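Local coordinates for sulfur carrier protein ThiS adenylyltransferase (Escherichia coli, PDB 1ZUD) that catalyses the ATP-dependent adenylation of the C-terminal glycine carboxylate of the sulfur carrier ThiS, an early step of sulfur transfer in thiamin biosynthesis, at residues 114-119 with 142-147; 104-109 with 129-134; 53-58 with 98-103; 138-143 with 163-168. All coordinates share one frame; numbering follows the deposited sequence. Where two conformers were deposited one is given.

Contact 1 of 4, residues 114-119 with 142-147; sequences DAVARA and LNTPLI. With NA (sodium ion), chain J.
Val116 lays its CG1 methyl across Leu142 and Thr144 at once, 4.0 Å from Leu142 CD2 and equally close to the CB of Thr144. With CG1 anti to its own backbone N (chi1 171°), the valine sends this branch off helix 109-118 toward the end of helix 129-141. Next to it Leu142 also rests its CG on the CB of Ala117, so a small apolar patch backs the polar side of the contact. There a sodium ion joins the two segments. The end of the helix and the residue after it supply three carbonyl oxygens, Val116 O and Ala119 O, each 2.4 Å from the ion, and Ala117 O slightly farther off. From the other segment comes Thr144 OG1, also at 2.4 Å, and two waters bring the count to six. One of those waters also donates to Leu142 O. Thr144 OG1 donates to that same carbonyl at 3.2 Å, approaching from above its plane. All six ligands are neutral oxygens, with no carboxylate among them to balance the ion's charge. Because the hydroxyl donates to Leu142 O, its lone pairs are probably left to face the cation, which may also offset the negative pole ending helix 109-118.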
loop_
_atom_site.group_PDB
_atom_site.type_symbol
_atom_site.label_atom_id
_atom_site.label_comp_id
_atom_site.label_asym_id
_atom_site.label_seq_id
_atom_site.Cartn_x
_atom_site.Cartn_y
_atom_site.Cartn_z
ATOM N N ASP C 114 -0.073 -20.252 -22.913
ATOM C CA ASP C 114 0.388 -21.401 -22.197
ATOM C C ASP C 114 0.769 -21.048 -20.767
ATOM O O ASP C 114 0.522 -21.845 -19.848
ATOM C CB ASP C 114 1.580 -22.049 -22.931
ATOM C CG ASP C 114 2.016 -23.364 -22.286
ATOM O OD1 ASP C 114 2.930 -23.335 -21.424
ATOM O OD2 ASP C 114 1.434 -24.427 -22.620
ATOM N N ALA C 115 1.365 -19.867 -20.567
ATOM C CA ALA C 115 1.733 -19.468 -19.198
ATOM C C ALA C 115 0.449 -19.148 -18.381
ATOM O O ALA C 115 0.326 -19.475 -17.187
ATOM C CB ALA C 115 2.664 -18.206 -19.245
ATOM N N VAL C 116 -0.516 -18.518 -19.018
ATOM C CA VAL C 116 -1.746 -18.232 -18.300
ATOM C C VAL C 116 -2.437 -19.532 -17.929
ATOM O O VAL C 116 -2.935 -19.690 -16.823
ATOM C CB VAL C 116 -2.666 -17.333 -19.168
ATOM C CG1 VAL C 116 -4.090 -17.187 -18.549
ATOM C CG2 VAL C 116 -2.022 -15.975 -19.244
ATOM N N ALA C 117 -2.458 -20.498 -18.838
ATOM C CA ALA C 117 -3.165 -21.758 -18.532
ATOM C C ALA C 117 -2.556 -22.478 -17.326
ATOM O O ALA C 117 -3.263 -22.944 -16.456
ATOM C CB ALA C 117 -3.158 -22.674 -19.750
ATOM N N ARG C 118 -1.234 -22.519 -17.265
ATOM C CA ARG C 118 -0.527 -23.166 -16.152
ATOM C C ARG C 118 -0.650 -22.443 -14.813
ATOM O O ARG C 118 -0.621 -23.083 -13.780
ATOM C CB ARG C 118 0.954 -23.272 -16.493
ATOM C CG ARG C 118 1.227 -24.272 -17.626
ATOM C CD ARG C 118 2.708 -24.272 -18.091
ATOM N NE ARG C 118 2.955 -25.244 -19.164
ATOM C CZ ARG C 118 3.095 -26.555 -18.976
ATOM N NH1 ARG C 118 3.029 -27.077 -17.749
ATOM N NH2 ARG C 118 3.272 -27.348 -20.027
ATOM N N ALA C 119 -0.824 -21.122 -14.823
ATOM C CA ALA C 119 -0.923 -20.366 -13.553
ATOM C C ALA C 119 -2.296 -20.494 -12.878
ATOM O O ALA C 119 -3.330 -20.633 -13.558
ATOM C CB ALA C 119 -0.641 -18.857 -13.804
ATOM N N LEU C 142 -9.225 -18.530 -20.628
ATOM C CA LEU C 142 -8.710 -19.695 -19.924
ATOM C C LEU C 142 -9.241 -19.730 -18.516
ATOM O O LEU C 142 -8.747 -20.491 -17.680
ATOM C CB LEU C 142 -7.168 -19.674 -19.932
ATOM C CG LEU C 142 -6.299 -20.426 -20.981
ATOM C CD1 LEU C 142 -7.124 -21.133 -22.064
ATOM C CD2 LEU C 142 -5.297 -19.477 -21.601
ATOM N N ASN C 143 -10.240 -18.893 -18.225
ATOM C CA ASN C 143 -10.851 -18.946 -16.892
ATOM C C ASN C 143 -9.852 -18.848 -15.714
ATOM O O ASN C 143 -9.961 -19.591 -14.735
ATOM C CB ASN C 143 -11.574 -20.270 -16.797
ATOM C CG ASN C 143 -12.978 -20.105 -16.363
ATOM O OD1 ASN C 143 -13.646 -19.150 -16.773
ATOM N ND2 ASN C 143 -13.446 -21.016 -15.516
ATOM N N THR C 144 -8.884 -17.934 -15.807
ATOM C CA THR C 144 -7.849 -17.806 -14.763
ATOM C C THR C 144 -7.994 -16.409 -14.147
ATOM O O THR C 144 -8.081 -15.428 -14.876
ATOM C CB THR C 144 -6.437 -17.969 -15.417
ATOM O OG1 THR C 144 -6.352 -19.291 -16.001
ATOM C CG2 THR C 144 -5.288 -17.748 -14.400
ATOM N N PRO C 145 -8.079 -16.323 -12.803
ATOM C CA PRO C 145 -8.211 -15.057 -12.094
ATOM C C PRO C 145 -7.089 -14.112 -12.494
ATOM O O PRO C 145 -5.937 -14.536 -12.691
ATOM C CB PRO C 145 -8.104 -15.455 -10.606
ATOM C CG PRO C 145 -8.420 -16.893 -10.564
ATOM C CD PRO C 145 -8.036 -17.490 -11.884
ATOM N N LEU C 146 -7.407 -12.833 -12.579
ATOM C CA LEU C 146 -6.433 -11.823 -12.968
ATOM C C LEU C 146 -6.417 -10.661 -11.939
ATOM O O LEU C 146 -7.460 -10.075 -11.599
ATOM C CB LEU C 146 -6.750 -11.296 -14.411
ATOM C CG LEU C 146 -5.963 -10.068 -14.920
ATOM C CD1 LEU C 146 -4.475 -10.394 -14.994
ATOM C CD2 LEU C 146 -6.445 -9.636 -16.291
ATOM N N ILE C 147 -5.234 -10.355 -11.410
ATOM C CA ILE C 147 -5.115 -9.249 -10.455
ATOM C C ILE C 147 -4.299 -8.218 -11.177
ATOM O O ILE C 147 -3.124 -8.425 -11.480
ATOM C CB ILE C 147 -4.429 -9.723 -9.128
ATOM C CG1 ILE C 147 -5.299 -10.808 -8.481
ATOM C CG2 ILE C 147 -4.260 -8.538 -8.164
ATOM C CD1 ILE C 147 -4.640 -11.603 -7.316
HETATM NA NA NA J . -4.621 -20.934 -15.577
HETATM O O HOH W 1 -6.203 -22.101 -17.162
HETATM O O HOH W 2 -5.872 -22.231 -13.973
#

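Contact 2 of 4, residues 104-109 with 129-134; sequences QQRLTG and MATRQE
Thr108 turns OG1 anti to its backbone N (chi1 -176°), which puts CG2 in the crowded place between N and the carbonyl carbon, while Glu134, its chi1 of -146° well off a staggered value, runs extended beyond CG to bring its carboxylate to that hydroxyl. The meeting point lies on the C-terminal side of the Rossmann-type sheet of this HesA/MoeB/ThiF enzyme, where the loop after strand 99-103 passes helix 129-141 before entering helix 109-118. Glu134 grips the loop with both oxygens, each through its syn lone pair. OE1 accepts a hydrogen bond from Thr108 OG1 over a very short 2.5 Å, and OE2 accepts from Gly109 N at 2.7 Å in a fairly straight bond of 162°. Two donors from consecutive residues thus fix the rotation of the carboxylate, and their pull probably favours its ionised form. A water donates a third hydrogen bond, to OE2. Gly109 has a positive phi, which by itself favours glycine.

One turn nearer the N-terminal end of the helix, the extended Arg106 chain crosses obliquely over Thr131, whose OG1 is hydrogen-bonded instead to Asn128 OD1. Leu107, Met129, Ala130 and Thr131 all belong to the ATP site, so the paired bonds of the Glu134 carboxylate tie together two segments that contribute to it. On another side of the same helix, Arg132 reaches the bound ThiS chain, where its NE donates to Ala64 O of ThiS. The guanidinium of Arg106 comes closest to Thr131 through NH2, 3.4 Å from OG1 and poorly angled for a hydrogen bond.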
loop_
_atom_site.group_PDB
_atom_site.type_symbol
_atom_site.label_atom_id
_atom_site.label_comp_id
_atom_site.label_asym_id
_atom_site.label_seq_id
_atom_site.Cartn_x
_atom_site.Cartn_y
_atom_site.Cartn_z
ATOM N N GLN C 104 12.432 -14.630 -20.076
ATOM C CA GLN C 104 12.903 -13.333 -20.555
ATOM C C GLN C 104 12.211 -13.095 -21.906
ATOM O O GLN C 104 12.776 -13.349 -22.974
ATOM C CB GLN C 104 14.419 -13.330 -20.740
ATOM C CG GLN C 104 15.012 -11.954 -21.076
ATOM C CD GLN C 104 14.872 -10.921 -19.951
ATOM O OE1 GLN C 104 14.658 -11.255 -18.771
ATOM N NE2 GLN C 104 14.998 -9.660 -20.316
ATOM N N GLN C 105 10.966 -12.659 -21.862
ATOM C CA GLN C 105 10.294 -12.430 -23.103
ATOM C C GLN C 105 9.068 -11.547 -22.877
ATOM O O GLN C 105 8.672 -11.288 -21.721
ATOM C CB GLN C 105 9.961 -13.804 -23.754
ATOM C CG GLN C 105 8.873 -14.557 -23.046
ATOM C CD GLN C 105 8.593 -15.929 -23.638
ATOM O OE1 GLN C 105 9.098 -16.936 -23.151
ATOM N NE2 GLN C 105 7.782 -15.969 -24.696
ATOM N N ARG C 106 8.524 -11.033 -23.981
ATOM C CA ARG C 106 7.318 -10.196 -23.970
ATOM C C ARG C 106 6.307 -11.259 -24.327
ATOM O O ARG C 106 6.210 -11.668 -25.483
ATOM C CB ARG C 106 7.363 -9.122 -25.073
ATOM C CG ARG C 106 6.097 -8.225 -25.128
ATOM C CD ARG C 106 6.252 -7.099 -26.151
ATOM N NE ARG C 106 5.067 -6.248 -26.285
ATOM C CZ ARG C 106 3.953 -6.578 -26.948
ATOM N NH1 ARG C 106 3.846 -7.759 -27.554
ATOM N NH2 ARG C 106 2.941 -5.712 -27.019
ATOM N N LEU C 107 5.593 -11.719 -23.314
ATOM C CA LEU C 107 4.647 -12.809 -23.488
ATOM C C LEU C 107 3.523 -12.393 -24.350
ATOM O O LEU C 107 2.840 -11.427 -24.039
ATOM C CB LEU C 107 4.063 -13.242 -22.149
ATOM C CG LEU C 107 4.896 -14.123 -21.224
ATOM C CD1 LEU C 107 4.121 -14.398 -19.924
ATOM C CD2 LEU C 107 5.218 -15.442 -21.960
ATOM N N THR C 108 3.313 -13.138 -25.415
ATOM C CA THR C 108 2.214 -12.851 -26.301
ATOM C C THR C 108 1.803 -14.134 -27.042
ATOM O O THR C 108 2.544 -15.132 -27.096
ATOM C CB THR C 108 2.621 -11.729 -27.328
ATOM O OG1 THR C 108 1.485 -11.401 -28.137
ATOM C CG2 THR C 108 3.772 -12.197 -28.239
ATOM N N GLY C 109 0.623 -14.082 -27.629
ATOM C CA GLY C 109 0.135 -15.218 -28.383
ATOM C C GLY C 109 0.169 -16.541 -27.665
ATOM O O GLY C 109 -0.252 -16.657 -26.501
ATOM N N MET C 129 -1.396 -0.441 -22.480
ATOM C CA MET C 129 -2.742 -0.926 -22.736
ATOM C C MET C 129 -2.812 -2.172 -23.593
ATOM O O MET C 129 -3.518 -3.098 -23.260
ATOM C CB MET C 129 -3.580 0.141 -23.456
ATOM C CG MET C 129 -3.618 1.480 -22.791
ATOM S SD MET C 129 -5.173 1.579 -21.965
ATOM C CE MET C 129 -4.660 0.843 -20.519
ATOM N N ALA C 130 -2.082 -2.183 -24.702
ATOM C CA ALA C 130 -2.158 -3.324 -25.617
ATOM C C ALA C 130 -1.828 -4.651 -24.943
ATOM O O ALA C 130 -2.545 -5.638 -25.130
ATOM C CB ALA C 130 -1.252 -3.100 -26.848
ATOM N N THR C 131 -0.710 -4.703 -24.210
ATOM C CA THR C 131 -0.360 -5.913 -23.494
ATOM C C THR C 131 -1.416 -6.247 -22.418
ATOM O O THR C 131 -1.788 -7.404 -22.238
ATOM C CB THR C 131 1.009 -5.725 -22.797
ATOM O OG1 THR C 131 1.963 -5.331 -23.787
ATOM C CG2 THR C 131 1.474 -6.993 -22.173
ATOM N N ARG C 132 -1.880 -5.234 -21.685
ATOM C CA ARG C 132 -2.870 -5.479 -20.671
ATOM C C ARG C 132 -4.132 -6.049 -21.319
ATOM O O ARG C 132 -4.736 -6.970 -20.768
ATOM C CB ARG C 132 -3.201 -4.186 -19.895
ATOM C CG ARG C 132 -2.051 -3.675 -18.945
ATOM C CD ARG C 132 -2.387 -2.295 -18.372
ATOM N NE ARG C 132 -1.352 -1.771 -17.476
ATOM C CZ ARG C 132 -1.179 -2.181 -16.214
ATOM N NH1 ARG C 132 -1.959 -3.127 -15.676
ATOM N NH2 ARG C 132 -0.249 -1.624 -15.465
ATOM N N GLN C 133 -4.542 -5.526 -22.467
ATOM C CA GLN C 133 -5.748 -6.116 -23.083
ATOM C C GLN C 133 -5.504 -7.577 -23.490
ATOM O O GLN C 133 -6.393 -8.438 -23.315
ATOM C CB GLN C 133 -6.186 -5.305 -24.317
ATOM C CG GLN C 133 -6.593 -3.899 -23.976
ATOM C CD GLN C 133 -7.982 -3.835 -23.349
ATOM O OE1 GLN C 133 -8.595 -4.867 -23.069
ATOM N NE2 GLN C 133 -8.473 -2.613 -23.112
ATOM N N GLU C 134 -4.284 -7.884 -23.976
ATOM C CA GLU C 134 -3.985 -9.249 -24.407
ATOM C C GLU C 134 -4.029 -10.220 -23.217
ATOM O O GLU C 134 -4.505 -11.334 -23.336
ATOM C CB GLU C 134 -2.597 -9.349 -25.139
ATOM C CG GLU C 134 -2.636 -10.421 -26.271
ATOM C CD GLU C 134 -1.269 -10.991 -26.743
ATOM O OE1 GLU C 134 -0.254 -10.265 -26.737
ATOM O OE2 GLU C 134 -1.227 -12.175 -27.157
HETATM O O HOH W 3 -2.700 -14.220 -26.806
#

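Contact 3 of 4, residues 53-58 with 98-103; sequences GTLVLA and IQLTAL
Five backbone hydrogen bonds pin strand 54-58 to strand 99-103, and in three of them the donor lies nearly along the C=O axis of its acceptor: Leu55 N to Gln99 O, Thr101 N to Leu55 O, and Leu57 N to Thr101 O at 2.8 Å. Gln99 N to Gly53 O opens the series and Leu103 N, which meets Leu57 O from above the carbonyl plane, closes it. This is parallel pairing at one edge of the Rossmann-type sheet, with 99-103 the outermost strand within the chain and 54-58 bonded on its other side to strand 30-34. The two strand axes run 18° apart. Leu55 and Leu57 turn both N-H and C=O to strand 99-103, as Gln99 and Thr101 do in return, while Val56 bonds to strand 30-34. The carbonyls of Gln99, Thr101 and Leu103 each also meet a CA-H of strand 54-58, most closely Ala58 CA against Leu103 O at 3.2 Å.

Above one face, Leu55 and Leu100 lie side by side, CD1 of Leu55 3.7 Å from CD2 of Leu100, both with CG anti to the carbonyl carbon. Helix 40-50 packs on Leu55 and helix 83-94 on Leu100. The opposite face carries Thr54, Val56, Ala58, Gln99, Thr101 and Leu103. Gln99 bends at chi2 (54°), which lets NE2 donate along its own strand to Thr101 OG1 at 3.1 Å, while its CG touches the CG2 methyl of Thr54. Ala58 also touches Leu107 of the ATP site. Leu103 reaches back diagonally over the sheet, its CD1 only 3.5 Å from Val56 CG1.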
loop_
_atom_site.group_PDB
_atom_site.type_symbol
_atom_site.label_atom_id
_atom_site.label_comp_id
_atom_site.label_asym_id
_atom_site.label_seq_id
_atom_site.Cartn_x
_atom_site.Cartn_y
_atom_site.Cartn_z
ATOM N N GLY C 53 4.320 -21.738 -4.051
ATOM C CA GLY C 53 5.149 -22.828 -4.578
ATOM C C GLY C 53 5.895 -22.665 -5.885
ATOM O O GLY C 53 7.058 -23.152 -6.045
ATOM N N THR C 54 5.221 -22.036 -6.846
ATOM C CA THR C 54 5.849 -21.759 -8.142
ATOM C C THR C 54 5.553 -20.331 -8.595
ATOM O O THR C 54 4.399 -19.900 -8.647
ATOM C CB THR C 54 5.359 -22.714 -9.253
ATOM O OG1 THR C 54 5.541 -24.061 -8.825
ATOM C CG2 THR C 54 6.171 -22.506 -10.548
ATOM N N LEU C 55 6.599 -19.596 -8.893
ATOM C CA LEU C 55 6.437 -18.247 -9.415
ATOM C C LEU C 55 7.059 -18.209 -10.789
ATOM O O LEU C 55 8.231 -18.588 -10.971
ATOM C CB LEU C 55 7.164 -17.180 -8.576
ATOM C CG LEU C 55 6.712 -16.909 -7.174
ATOM C CD1 LEU C 55 7.656 -15.843 -6.564
ATOM C CD2 LEU C 55 5.249 -16.410 -7.210
ATOM N N VAL C 56 6.290 -17.739 -11.757
ATOM C CA VAL C 56 6.810 -17.592 -13.101
ATOM C C VAL C 56 6.981 -16.080 -13.291
ATOM O O VAL C 56 6.045 -15.309 -13.084
ATOM C CB VAL C 56 5.831 -18.283 -14.130
ATOM C CG1 VAL C 56 6.420 -18.243 -15.553
ATOM C CG2 VAL C 56 5.689 -19.796 -13.763
ATOM N N LEU C 57 8.191 -15.660 -13.680
ATOM C CA LEU C 57 8.550 -14.247 -13.742
ATOM C C LEU C 57 8.874 -13.930 -15.175
ATOM O O LEU C 57 9.873 -14.381 -15.693
ATOM C CB LEU C 57 9.770 -14.023 -12.809
ATOM C CG LEU C 57 9.683 -14.705 -11.398
ATOM C CD1 LEU C 57 11.064 -15.132 -10.860
ATOM C CD2 LEU C 57 9.034 -13.736 -10.406
ATOM N N ALA C 58 8.039 -13.119 -15.798
ATOM C CA ALA C 58 8.225 -12.794 -17.214
ATOM C C ALA C 58 8.512 -11.299 -17.395
ATOM O O ALA C 58 7.777 -10.443 -16.865
ATOM C CB ALA C 58 6.916 -13.206 -17.997
ATOM N N ILE C 98 11.413 -22.724 -3.132
ATOM C CA ILE C 98 10.254 -22.757 -4.024
ATOM C C ILE C 98 10.762 -22.798 -5.467
ATOM O O ILE C 98 11.961 -22.583 -5.697
ATOM C CB ILE C 98 9.315 -21.544 -3.773
ATOM C CG1 ILE C 98 10.113 -20.230 -3.790
ATOM C CG2 ILE C 98 8.556 -21.763 -2.450
ATOM C CD1 ILE C 98 9.229 -18.995 -3.694
ATOM N N GLN C 99 9.871 -23.105 -6.418
ATOM C CA GLN C 99 10.210 -23.160 -7.839
ATOM C C GLN C 99 10.182 -21.768 -8.497
ATOM O O GLN C 99 9.118 -21.116 -8.571
ATOM C CB GLN C 99 9.233 -24.113 -8.551
ATOM C CG GLN C 99 9.381 -24.187 -10.064
ATOM C CD GLN C 99 10.798 -24.523 -10.524
ATOM O OE1 GLN C 99 11.431 -25.451 -10.009
ATOM N NE2 GLN C 99 11.295 -23.774 -11.511
ATOM N N LEU C 100 11.324 -21.288 -8.975
ATOM C CA LEU C 100 11.330 -19.953 -9.603
ATOM C C LEU C 100 11.662 -20.034 -11.076
ATOM O O LEU C 100 12.770 -20.341 -11.432
ATOM C CB LEU C 100 12.304 -19.012 -8.865
ATOM C CG LEU C 100 11.953 -18.695 -7.390
ATOM C CD1 LEU C 100 13.127 -17.945 -6.709
ATOM C CD2 LEU C 100 10.656 -17.844 -7.304
ATOM N N THR C 101 10.690 -19.736 -11.939
ATOM C CA THR C 101 10.893 -19.832 -13.375
ATOM C C THR C 101 11.015 -18.482 -14.082
ATOM O O THR C 101 10.143 -17.623 -13.952
ATOM C CB THR C 101 9.717 -20.641 -13.975
ATOM O OG1 THR C 101 9.719 -21.926 -13.366
ATOM C CG2 THR C 101 9.815 -20.774 -15.503
ATOM N N ALA C 102 12.097 -18.319 -14.835
ATOM C CA ALA C 102 12.392 -17.075 -15.563
ATOM C C ALA C 102 12.017 -17.133 -17.002
ATOM O O ALA C 102 12.464 -18.031 -17.697
ATOM C CB ALA C 102 13.938 -16.758 -15.494
ATOM N N LEU C 103 11.218 -16.182 -17.471
ATOM C CA LEU C 103 10.868 -16.100 -18.914
ATOM C C LEU C 103 11.299 -14.708 -19.385
ATOM O O LEU C 103 10.606 -13.692 -19.110
ATOM C CB LEU C 103 9.347 -16.223 -19.153
ATOM C CG LEU C 103 8.694 -17.484 -18.568
ATOM C CD1 LEU C 103 7.185 -17.527 -18.919
ATOM C CD2 LEU C 103 9.358 -18.710 -19.168
#

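Contact 4 of 4, residues 138-143 with 163-168; sequences ACVALN and PPWEQG
Trp165 points CB toward helix 129-141 and sets CG anti to the carbonyl carbon (chi1 -41°), swinging the indole in beneath the last turn of the helix. Past CG, NE1 comes near Asn143 OD1, at the ring edge but 3.7 Å away, too far for a hydrogen bond. NE1 is buried with no polar partner. At CE2 and CD2 the ring passes under Val140, whose CG2 methyl sits over the six-membered ring in a CH-pi contact, 3.9 Å from its centroid and 4° off the normal. The opposite face carries Pro163 CA, displaced toward the rim, so the indole is sandwiched. The helix stops here in a Schellman motif, Asn143 (positive phi) being the C-prime residue, its N bonded to Val140 O and Thr144 N reaching back to Cys139 O; the Trp165 loop leads on to Cys169 of the zinc site, and Val140 touches both Cys169 and its fellow ligand Cys243. Farther out, CZ2 comes within 3.5 Å of Val140 CA and 3.6 Å of Cys139 O. CH2, at the tip, is 4.1 Å from Cys139 O, with Cys139 CB more loosely beside it. Pro163 presses its CG to Asn143 O and its CB to Asn143 OD1.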
loop_
_atom_site.group_PDB
_atom_site.type_symbol
_atom_site.label_atom_id
_atom_site.label_comp_id
_atom_site.label_asym_id
_atom_site.label_seq_id
_atom_site.Cartn_x
_atom_site.Cartn_y
_atom_site.Cartn_z
ATOM N N ALA C 138 -6.658 -13.408 -22.563
ATOM C CA ALA C 138 -6.198 -14.767 -22.283
ATOM C C ALA C 138 -6.760 -15.286 -20.964
ATOM O O ALA C 138 -7.165 -16.445 -20.888
ATOM C CB ALA C 138 -4.631 -14.836 -22.226
ATOM N N CYS C 139 -6.769 -14.444 -19.919
ATOM C CA CYS C 139 -7.288 -14.890 -18.639
ATOM C C CYS C 139 -8.776 -15.255 -18.736
ATOM O O CYS C 139 -9.204 -16.264 -18.167
ATOM C CB CYS C 139 -7.090 -13.776 -17.569
ATOM S SG CYS C 139 -5.268 -13.693 -17.133
ATOM N N VAL C 140 -9.561 -14.422 -19.417
ATOM C CA VAL C 140 -10.995 -14.759 -19.502
ATOM C C VAL C 140 -11.206 -16.075 -20.300
ATOM O O VAL C 140 -11.953 -16.959 -19.866
ATOM C CB VAL C 140 -11.786 -13.621 -20.163
ATOM C CG1 VAL C 140 -13.254 -14.055 -20.429
ATOM C CG2 VAL C 140 -11.751 -12.364 -19.245
ATOM N N ALA C 141 -10.486 -16.225 -21.418
ATOM C CA ALA C 141 -10.639 -17.424 -22.263
ATOM C C ALA C 141 -10.184 -18.678 -21.542
ATOM O O ALA C 141 -10.684 -19.777 -21.804
ATOM C CB ALA C 141 -9.841 -17.270 -23.622
ATOM N N LEU C 142 -9.225 -18.530 -20.628
ATOM C CA LEU C 142 -8.710 -19.695 -19.924
ATOM C C LEU C 142 -9.241 -19.730 -18.516
ATOM O O LEU C 142 -8.747 -20.491 -17.680
ATOM C CB LEU C 142 -7.168 -19.674 -19.932
ATOM C CG LEU C 142 -6.299 -20.426 -20.981
ATOM C CD1 LEU C 142 -7.124 -21.133 -22.064
ATOM C CD2 LEU C 142 -5.297 -19.477 -21.601
ATOM N N ASN C 143 -10.240 -18.893 -18.225
ATOM C CA ASN C 143 -10.851 -18.946 -16.892
ATOM C C ASN C 143 -9.852 -18.848 -15.714
ATOM O O ASN C 143 -9.961 -19.591 -14.735
ATOM C CB ASN C 143 -11.574 -20.270 -16.797
ATOM C CG ASN C 143 -12.978 -20.105 -16.363
ATOM O OD1 ASN C 143 -13.646 -19.150 -16.773
ATOM N ND2 ASN C 143 -13.446 -21.016 -15.516
ATOM N N PRO C 163 -13.255 -15.450 -12.476
ATOM C CA PRO C 163 -14.340 -16.173 -13.193
ATOM C C PRO C 163 -15.415 -16.319 -12.088
ATOM O O PRO C 163 -15.063 -16.458 -10.924
ATOM C CB PRO C 163 -13.732 -17.562 -13.477
ATOM C CG PRO C 163 -12.286 -17.350 -13.483
ATOM C CD PRO C 163 -11.991 -16.210 -12.477
ATOM N N PRO C 164 -16.721 -16.390 -12.425
ATOM C CA PRO C 164 -17.334 -16.359 -13.748
ATOM C C PRO C 164 -17.478 -14.974 -14.291
ATOM O O PRO C 164 -18.375 -14.726 -15.099
ATOM C CB PRO C 164 -18.681 -17.061 -13.520
ATOM C CG PRO C 164 -19.112 -16.492 -12.258
ATOM C CD PRO C 164 -17.770 -16.518 -11.388
ATOM N N TRP C 165 -16.638 -14.044 -13.803
ATOM C CA TRP C 165 -16.644 -12.682 -14.357
ATOM C C TRP C 165 -17.968 -11.923 -14.199
ATOM O O TRP C 165 -18.382 -11.159 -15.088
ATOM C CB TRP C 165 -16.264 -12.726 -15.861
ATOM C CG TRP C 165 -15.170 -13.652 -16.182
ATOM C CD1 TRP C 165 -15.273 -14.890 -16.745
ATOM C CD2 TRP C 165 -13.775 -13.477 -15.849
ATOM N NE1 TRP C 165 -14.027 -15.501 -16.772
ATOM C CE2 TRP C 165 -13.097 -14.658 -16.231
ATOM C CE3 TRP C 165 -13.045 -12.439 -15.260
ATOM C CZ2 TRP C 165 -11.705 -14.836 -16.045
ATOM C CZ3 TRP C 165 -11.649 -12.612 -15.071
ATOM C CH2 TRP C 165 -11.008 -13.797 -15.465
ATOM N N GLU C 166 -18.588 -12.094 -13.049
ATOM C CA GLU C 166 -19.849 -11.451 -12.722
ATOM C C GLU C 166 -19.812 -9.916 -12.915
ATOM O O GLU C 166 -20.817 -9.275 -13.307
ATOM C CB GLU C 166 -20.197 -11.789 -11.264
ATOM C CG GLU C 166 -20.461 -13.275 -11.011
ATOM C CD GLU C 166 -20.657 -13.619 -9.529
ATOM O OE1 GLU C 166 -21.313 -12.835 -8.804
ATOM O OE2 GLU C 166 -20.168 -14.684 -9.091
ATOM N N GLN C 167 -18.656 -9.310 -12.640
ATOM C CA GLN C 167 -18.534 -7.861 -12.785
ATOM C C GLN C 167 -17.797 -7.441 -14.023
ATOM O O GLN C 167 -17.305 -6.294 -14.090
ATOM C CB GLN C 167 -17.832 -7.208 -11.555
ATOM C CG GLN C 167 -18.797 -6.892 -10.411
ATOM C CD GLN C 167 -19.278 -8.146 -9.680
ATOM O OE1 GLN C 167 -18.477 -8.975 -9.237
ATOM N NE2 GLN C 167 -20.589 -8.286 -9.554
ATOM N N GLY C 168 -17.669 -8.367 -14.981
ATOM C CA GLY C 168 -16.989 -8.059 -16.213
ATOM C C GLY C 168 -15.476 -8.303 -16.167
ATOM O O GLY C 168 -14.946 -8.963 -15.287
#

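From the N terminus, contact 3 comes first: it closes a long loop holding helix 83-94 by setting strand 99-103 beside 54-58, and it ends before the others open. Directly after that strand, residues 104-109 start contact 2, which closes on the first turns of helix 129-141. Contact 1 opens on helix 109-118, inside that loop, and closes beyond it at 142-147, so contacts 1 and 2 cross. Contact 4 begins on the end of helix 129-141, shares Leu142 and Asn143 with contact 1, and closes past the hairpin of strands 146-152 and 155-161. Leu107 bridges three of them, meeting Ala58 of contact 3 and Ala115 of contact 1.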